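Local coordinates for endoglucanase (Thermotoga maritima, PDB 1VHO), which probably acts as a metal-dependent aminopeptidase of the M42 family that uses two divalent cations, despite its endoglucanase name, at residues L62-H67 with A222-D227; G178-V183 with V196-S201. All blocks are in the same frame, centred on the assembly; numbering follows the deposited sequence.

Interaction 1 of 2, residues L62-H67 with A222-D227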
ATOM      1  N   LEU A  62     -11.868 -14.056  10.323  1.00 22.99           N
ATOM      2  CA  LEU A  62     -11.950 -13.138   9.169  1.00 21.26           C
ATOM      3  C   LEU A  62     -10.549 -12.534   9.021  1.00 20.28           C
ATOM      4  O   LEU A  62     -10.011 -12.059  10.040  1.00 21.07           O
ATOM      5  CB  LEU A  62     -12.933 -12.060   9.590  1.00 22.87           C
ATOM      6  CG  LEU A  62     -13.330 -10.915   8.703  1.00 28.20           C
ATOM      7  CD1 LEU A  62     -13.703 -11.358   7.289  1.00 29.58           C
ATOM      8  CD2 LEU A  62     -14.517 -10.165   9.348  1.00 26.95           C
ATOM      9  N   ALA A  63     -10.006 -12.514   7.832  1.00 20.92           N
ATOM     10  CA  ALA A  63      -8.684 -11.946   7.596  1.00 19.37           C
ATOM     11  C   ALA A  63      -8.790 -10.799   6.593  1.00 18.61           C
ATOM     12  O   ALA A  63      -9.450 -10.947   5.547  1.00 21.00           O
ATOM     13  CB  ALA A  63      -7.714 -13.002   7.071  1.00 17.21           C
ATOM     14  N   PHE A  64      -8.122  -9.707   6.867  1.00 16.88           N
ATOM     15  CA  PHE A  64      -8.095  -8.516   6.016  1.00 14.43           C
ATOM     16  C   PHE A  64      -6.619  -8.359   5.588  1.00 17.31           C
ATOM     17  O   PHE A  64      -5.762  -8.472   6.487  1.00 17.66           O
ATOM     18  CB  PHE A  64      -8.575  -7.265   6.717  1.00 17.09           C
ATOM     19  CG  PHE A  64      -9.986  -7.294   7.246  1.00 18.49           C
ATOM     20  CD1 PHE A  64     -11.009  -7.895   6.530  1.00 21.29           C
ATOM     21  CD2 PHE A  64     -10.285  -6.752   8.480  1.00 22.08           C
ATOM     22  CE1 PHE A  64     -12.301  -7.948   7.050  1.00 24.31           C
ATOM     23  CE2 PHE A  64     -11.579  -6.757   8.984  1.00 23.80           C
ATOM     24  CZ  PHE A  64     -12.593  -7.357   8.266  1.00 21.18           C
ATOM     25  N   PHE A  65      -6.349  -8.079   4.324  1.00 15.02           N
ATOM     26  CA  PHE A  65      -4.952  -8.041   3.884  1.00 15.41           C
ATOM     27  C   PHE A  65      -4.592  -6.752   3.139  1.00 14.40           C
ATOM     28  O   PHE A  65      -5.367  -6.312   2.271  1.00 14.08           O
ATOM     29  CB  PHE A  65      -4.751  -9.202   2.861  1.00 19.45           C
ATOM     30  CG  PHE A  65      -4.914 -10.605   3.410  1.00 19.15           C
ATOM     31  CD1 PHE A  65      -6.179 -11.219   3.386  1.00 19.30           C
ATOM     32  CD2 PHE A  65      -3.856 -11.283   3.939  1.00 18.19           C
ATOM     33  CE1 PHE A  65      -6.313 -12.502   3.899  1.00 20.24           C
ATOM     34  CE2 PHE A  65      -3.982 -12.579   4.444  1.00 21.31           C
ATOM     35  CZ  PHE A  65      -5.239 -13.184   4.421  1.00 21.59           C
ATOM     36  N   ALA A  66      -3.356  -6.281   3.292  1.00 14.31           N
ATOM     37  CA  ALA A  66      -2.898  -5.083   2.555  1.00 15.23           C
ATOM     38  C   ALA A  66      -1.386  -5.178   2.304  1.00 17.87           C
ATOM     39  O   ALA A  66      -0.694  -5.807   3.120  1.00 17.65           O
ATOM     40  CB  ALA A  66      -3.200  -3.823   3.369  1.00 14.33           C
ATOM     41  N   HIS A  67      -0.912  -4.668   1.179  1.00 17.71           N
ATOM     42  CA  HIS A  67       0.538  -4.656   0.918  1.00 19.88           C
ATOM     43  C   HIS A  67       1.120  -3.418   1.641  1.00 21.44           C
ATOM     44  O   HIS A  67       0.384  -2.444   1.891  1.00 18.37           O
ATOM     45  CB  HIS A  67       0.809  -4.479  -0.578  1.00 19.34           C
ATOM     46  CG  HIS A  67       0.336  -5.559  -1.479  1.00 23.61           C
ATOM     47  ND1 HIS A  67       1.096  -6.692  -1.734  1.00 26.53           N
ATOM     48  CD2 HIS A  67      -0.808  -5.687  -2.214  1.00 24.08           C
ATOM     49  CE1 HIS A  67       0.451  -7.466  -2.580  1.00 26.84           C
ATOM     50  NE2 HIS A  67      -0.694  -6.878  -2.887  1.00 31.17           N
ATOM     51  N   ALA A 222     -13.185 -16.306   5.915  1.00 25.14           N
ATOM     52  CA  ALA A 222     -13.489 -15.313   4.881  1.00 23.20           C
ATOM     53  C   ALA A 222     -12.322 -14.301   4.824  1.00 22.09           C
ATOM     54  O   ALA A 222     -11.668 -14.096   5.839  1.00 20.44           O
ATOM     55  CB  ALA A 222     -14.795 -14.596   5.075  1.00 25.55           C
ATOM     56  N   ALA A 223     -11.999 -13.857   3.606  1.00 22.59           N
ATOM     57  CA  ALA A 223     -10.864 -12.919   3.510  1.00 22.53           C
ATOM     58  C   ALA A 223     -11.264 -11.719   2.653  1.00 22.47           C
ATOM     59  O   ALA A 223     -11.970 -11.891   1.664  1.00 21.67           O
ATOM     60  CB  ALA A 223      -9.689 -13.618   2.842  1.00 24.21           C
ATOM     61  N   ILE A 224     -10.808 -10.545   3.066  1.00 19.54           N
ATOM     62  CA  ILE A 224     -11.092  -9.343   2.262  1.00 18.36           C
ATOM     63  C   ILE A 224      -9.706  -8.754   1.911  1.00 18.35           C
ATOM     64  O   ILE A 224      -8.953  -8.410   2.814  1.00 17.26           O
ATOM     65  CB  ILE A 224     -11.994  -8.357   2.979  1.00 21.23           C
ATOM     66  CG1 ILE A 224     -13.284  -9.077   3.501  1.00 18.48           C
ATOM     67  CG2 ILE A 224     -12.363  -7.211   2.028  1.00 19.66           C
ATOM     68  CD1 ILE A 224     -14.321  -8.032   4.027  1.00 20.82           C
ATOM     69  N   VAL A 225      -9.398  -8.689   0.633  1.00 16.61           N
ATOM     70  CA  VAL A 225      -8.104  -8.183   0.170  1.00 17.46           C
ATOM     71  C   VAL A 225      -8.286  -6.728  -0.237  1.00 16.73           C
ATOM     72  O   VAL A 225      -9.206  -6.420  -0.972  1.00 16.44           O
ATOM     73  CB  VAL A 225      -7.569  -8.986  -1.038  1.00 17.57           C
ATOM     74  CG1 VAL A 225      -6.363  -8.339  -1.686  1.00 17.96           C
ATOM     75  CG2 VAL A 225      -7.259 -10.417  -0.616  1.00 17.89           C
HETATM   76  N   MSE A 226      -7.359  -5.871   0.196  1.00 15.06           N
HETATM   77  CA  MSE A 226      -7.462  -4.459  -0.128  1.00 14.81           C
HETATM   78  C   MSE A 226      -6.664  -4.159  -1.402  1.00 17.52           C
HETATM   79  O   MSE A 226      -5.545  -4.666  -1.537  1.00 16.94           O
HETATM   80  CB  MSE A 226      -6.779  -3.638   0.984  1.00 14.27           C
HETATM   81  CG  MSE A 226      -7.337  -3.762   2.375  1.00 17.86           C
HETATM   82 SE   MSE A 226      -9.043  -2.890   2.469  1.00 36.13          SE
HETATM   83  CE  MSE A 226     -10.191  -4.372   2.072  1.00 17.22           C
ATOM     84  N   ASP A 227      -7.136  -3.182  -2.151  1.00 16.37           N
ATOM     85  CA  ASP A 227      -6.380  -2.764  -3.331  1.00 16.02           C
ATOM     86  C   ASP A 227      -6.789  -1.312  -3.600  1.00 14.46           C
ATOM     87  O   ASP A 227      -7.477  -0.705  -2.768  1.00 13.83           O
ATOM     88  CB  ASP A 227      -6.701  -3.648  -4.534  1.00 17.28           C
ATOM     89  CG  ASP A 227      -5.559  -3.744  -5.534  1.00 23.69           C
ATOM     90  OD1 ASP A 227      -4.641  -2.891  -5.566  1.00 23.56           O
ATOM     91  OD2 ASP A 227      -5.556  -4.711  -6.325  1.00 29.00           O
TER
HETATM   92  O   HOH W   1      -2.902  -3.797  -0.596  1.00 20.00           O

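Interaction 2 of 2, residues G178-V183 with V196-S201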
ATOM      1  N   GLY A 178      -3.758   2.283   5.933  1.00 13.99           N
ATOM      2  CA  GLY A 178      -4.545   3.262   6.705  1.00 15.94           C
ATOM      3  C   GLY A 178      -5.961   2.669   6.985  1.00 16.74           C
ATOM      4  O   GLY A 178      -6.469   2.755   8.095  1.00 14.87           O
ATOM      5  N   VAL A 179      -6.580   2.071   5.967  1.00 15.72           N
ATOM      6  CA  VAL A 179      -7.921   1.469   6.175  1.00 15.38           C
ATOM      7  C   VAL A 179      -7.846   0.413   7.283  1.00 17.11           C
ATOM      8  O   VAL A 179      -8.630   0.390   8.237  1.00 15.31           O
ATOM      9  CB  VAL A 179      -8.394   0.711   4.903  1.00 12.46           C
ATOM     10  CG1 VAL A 179      -9.684  -0.118   5.254  1.00 12.32           C
ATOM     11  CG2 VAL A 179      -8.663   1.628   3.743  1.00 13.80           C
ATOM     12  N   LEU A 180      -6.822  -0.461   7.209  1.00 15.36           N
ATOM     13  CA  LEU A 180      -6.742  -1.542   8.207  1.00 15.91           C
ATOM     14  C   LEU A 180      -6.431  -1.030   9.598  1.00 17.16           C
ATOM     15  O   LEU A 180      -6.928  -1.615  10.594  1.00 16.33           O
ATOM     16  CB  LEU A 180      -5.796  -2.640   7.713  1.00 17.89           C
ATOM     17  CG  LEU A 180      -6.234  -3.278   6.362  1.00 18.11           C
ATOM     18  CD1 LEU A 180      -5.388  -4.521   6.109  1.00 18.09           C
ATOM     19  CD2 LEU A 180      -7.725  -3.680   6.440  1.00 17.78           C
ATOM     20  N   VAL A 181      -5.635   0.044   9.675  1.00 16.84           N
ATOM     21  CA  VAL A 181      -5.366   0.626  11.029  1.00 17.60           C
ATOM     22  C   VAL A 181      -6.687   1.164  11.590  1.00 17.48           C
ATOM     23  O   VAL A 181      -7.012   0.907  12.785  1.00 17.15           O
ATOM     24  CB  VAL A 181      -4.331   1.764  10.915  1.00 15.77           C
ATOM     25  CG1 VAL A 181      -4.284   2.578  12.225  1.00 16.19           C
ATOM     26  CG2 VAL A 181      -2.944   1.155  10.649  1.00 14.51           C
ATOM     27  N   LYS A 182      -7.453   1.855  10.751  1.00 15.90           N
ATOM     28  CA  LYS A 182      -8.751   2.426  11.196  1.00 16.47           C
ATOM     29  C   LYS A 182      -9.743   1.317  11.544  1.00 16.96           C
ATOM     30  O   LYS A 182     -10.559   1.478  12.475  1.00 16.34           O
ATOM     31  CB  LYS A 182      -9.311   3.392  10.163  1.00 17.20           C
ATOM     32  CG  LYS A 182      -8.499   4.691   9.990  1.00 21.30           C
ATOM     33  CD  LYS A 182      -8.452   5.551  11.252  1.00 26.03           C
ATOM     34  CE  LYS A 182      -9.749   6.280  11.503  1.00 27.51           C
ATOM     35  NZ  LYS A 182      -9.668   7.183  12.673  1.00 28.23           N
ATOM     36  N   VAL A 183      -9.743   0.204  10.814  1.00 14.37           N
ATOM     37  CA  VAL A 183     -10.669  -0.890  11.194  1.00 17.56           C
ATOM     38  C   VAL A 183     -10.420  -1.309  12.657  1.00 17.77           C
ATOM     39  O   VAL A 183     -11.345  -1.525  13.441  1.00 16.88           O
ATOM     40  CB  VAL A 183     -10.423  -2.130  10.319  1.00 17.65           C
ATOM     41  CG1 VAL A 183     -11.201  -3.358  10.815  1.00 18.98           C
ATOM     42  CG2 VAL A 183     -10.827  -1.847   8.875  1.00 19.92           C
ATOM     43  N   VAL A 196     -10.627 -11.363  14.358  1.00 22.12           N
ATOM     44  CA  VAL A 196     -10.114 -10.639  13.186  1.00 21.92           C
ATOM     45  C   VAL A 196      -8.609 -10.678  13.083  1.00 22.04           C
ATOM     46  O   VAL A 196      -7.915 -10.414  14.085  1.00 22.93           O
ATOM     47  CB  VAL A 196     -10.592  -9.172  13.270  1.00 22.43           C
ATOM     48  CG1 VAL A 196      -9.972  -8.310  12.169  1.00 23.38           C
ATOM     49  CG2 VAL A 196     -12.130  -9.122  13.152  1.00 19.62           C
ATOM     50  N   TYR A 197      -8.106 -10.954  11.886  1.00 20.00           N
ATOM     51  CA  TYR A 197      -6.681 -10.986  11.639  1.00 20.68           C
ATOM     52  C   TYR A 197      -6.394  -9.933  10.551  1.00 19.81           C
ATOM     53  O   TYR A 197      -6.991 -10.009   9.482  1.00 19.88           O
ATOM     54  CB  TYR A 197      -6.184 -12.333  11.159  1.00 22.73           C
ATOM     55  CG  TYR A 197      -6.364 -13.433  12.197  1.00 26.45           C
ATOM     56  CD1 TYR A 197      -7.631 -13.998  12.381  1.00 25.34           C
ATOM     57  CD2 TYR A 197      -5.308 -13.840  13.000  1.00 26.82           C
ATOM     58  CE1 TYR A 197      -7.829 -14.975  13.326  1.00 28.49           C
ATOM     59  CE2 TYR A 197      -5.513 -14.833  13.956  1.00 28.16           C
ATOM     60  CZ  TYR A 197      -6.749 -15.409  14.091  1.00 30.41           C
ATOM     61  OH  TYR A 197      -6.984 -16.409  15.015  1.00 31.47           O
ATOM     62  N   VAL A 198      -5.551  -8.970  10.898  1.00 19.71           N
ATOM     63  CA  VAL A 198      -5.250  -7.871   9.950  1.00 18.78           C
ATOM     64  C   VAL A 198      -3.827  -8.039   9.503  1.00 20.07           C
ATOM     65  O   VAL A 198      -2.890  -7.936  10.320  1.00 20.54           O
ATOM     66  CB  VAL A 198      -5.572  -6.543  10.628  1.00 22.08           C
ATOM     67  CG1 VAL A 198      -5.331  -5.413   9.677  1.00 20.38           C
ATOM     68  CG2 VAL A 198      -7.044  -6.514  11.085  1.00 26.74           C
ATOM     69  N   VAL A 199      -3.621  -8.213   8.192  1.00 17.34           N
ATOM     70  CA  VAL A 199      -2.297  -8.542   7.688  1.00 18.78           C
ATOM     71  C   VAL A 199      -1.673  -7.474   6.785  1.00 18.24           C
ATOM     72  O   VAL A 199      -2.259  -7.063   5.788  1.00 18.71           O
ATOM     73  CB  VAL A 199      -2.432  -9.850   6.878  1.00 18.61           C
ATOM     74  CG1 VAL A 199      -1.079 -10.318   6.329  1.00 18.94           C
ATOM     75  CG2 VAL A 199      -3.124 -10.948   7.692  1.00 19.48           C
ATOM     76  N   PHE A 200      -0.512  -7.015   7.203  1.00 16.82           N
ATOM     77  CA  PHE A 200       0.293  -6.021   6.497  1.00 17.60           C
ATOM     78  C   PHE A 200       1.494  -6.770   5.906  1.00 18.31           C
ATOM     79  O   PHE A 200       2.513  -7.032   6.569  1.00 19.25           O
ATOM     80  CB  PHE A 200       0.730  -4.910   7.472  1.00 17.42           C
ATOM     81  CG  PHE A 200      -0.410  -4.229   8.196  1.00 15.34           C
ATOM     82  CD1 PHE A 200      -0.869  -4.732   9.412  1.00 17.77           C
ATOM     83  CD2 PHE A 200      -1.032  -3.114   7.666  1.00 15.81           C
ATOM     84  CE1 PHE A 200      -1.915  -4.102  10.088  1.00 18.45           C
ATOM     85  CE2 PHE A 200      -2.101  -2.496   8.302  1.00 15.45           C
ATOM     86  CZ  PHE A 200      -2.536  -2.998   9.543  1.00 17.91           C
ATOM     87  N   SER A 201       1.402  -7.140   4.649  1.00 19.34           N
ATOM     88  CA  SER A 201       2.366  -7.934   3.937  1.00 20.63           C
ATOM     89  C   SER A 201       3.509  -7.198   3.265  1.00 22.59           C
ATOM     90  O   SER A 201       3.286  -6.268   2.490  1.00 21.39           O
ATOM     91  CB  SER A 201       1.617  -8.701   2.801  1.00 23.67           C
ATOM     92  OG  SER A 201       2.428  -9.746   2.300  1.00 30.62           O
TER

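Interaction 1 of 2, residues L62-H67 with A222-D227
Phe64 and Ile224 lie side by side on one face of a parallel strand pair, both pointing the same way. From Phe64 CB, which only skirts Ile224 O, CG turns anti to the carbonyl carbon (chi1 -60°). CD1 then settles 3.7 Å from Ile224 CB, and one bond further round the ring CE1 meets Ile224 CD1 at 3.6 Å. Leu180 and Leu327 also touch this side chain, bringing in helices 171-187 and 317-333. An alanine in place of Phe64 would probably leave Ile224 CD1 without its aromatic neighbour and open a gap where the ring had lain. On the other face, Ala223 CB approaches the edge of the Phe65 ring in its plane, 3.7 Å from CE1. Four backbone hydrogen bonds join the strands, from Ala63 N to Ala222 O (3.0 Å) through to Met226 N to Phe65 O (2.9 Å). Beyond the last of them the direct pairing gives way to a water, which accepts from His67 N (2.8 Å) and donates to Met226 O (2.9 Å). This water-bridged step lies where the strands deliver His67 and Asp227, both predicted ligands of one zinc; His67 NE2 is hydrogen-bonded to Asp287 and Asp227 OD1 forms a salt bridge with Arg281. The chemistry thus changes along the pair: backbone hydrogen bonds set the register and apolar side chains pack on both faces, while polar groups gather at the C-terminal end, consistent with a metal site there.

Interaction 2 of 2, residues G178-V183 with V196-S201
Leu180 and Val198 form the centre of this helix-on-strand packing, their side chains sliding past each other in opposite directions. Leu180 CB lies only 3.4 Å from Val198 CG1, closer than usual for two carbons, and Leu180 CD1 reaches the same methyl at 3.7 Å. Val198 CG1 stands anti to its backbone N (chi1 -178°), which puts that branch against the leucine. Phe200 meets the leucine as well: its CE2 lies 3.7 Å from Leu180 CB, and its CZ receives the looser approach of Val181 CG2, at 4.3 Å. One turn of helix therefore offers two successive residues to the ring. Further out, Val181 touches Leu10 of helix 7-16, and Val68 touches Phe200. The strand itself is held in the sheet by backbone hydrogen bonds, among them Val198 with Gly52. Helix and strand run nearly antiparallel, at 154° with their axes 9.4 Å apart, as expected for a helix layered on a sheet in an alpha/beta fold. With aliphatic and aromatic carbon carrying the contact, its specificity rests on shape, and hydrogen bonding stays within the helix and the sheet.

How the interactions relate
The two interactions illustrate how an alpha/beta core is built in layers. Their centres lie 8 Å apart, and both reach the same mixed sheet, where strand 61-67 runs between 195-201 and 222-229, all three parallel. Interaction 1 supplies lateral pairing in the sheet, and interaction 2 places helix 171-187 on it. Phe64 O to Val199 N and Ala66 N to Val199 O are probable hydrogen bonds joining the two, while Leu180 CD1 packs on Ala66 CB. Along the chain, interaction 2 is nested inside the long connection closed by interaction 1. With the bonds to Val199, strand 61-67, which carries the predicted zinc ligand His67, is paired on both edges, and helix 171-187 lies against it.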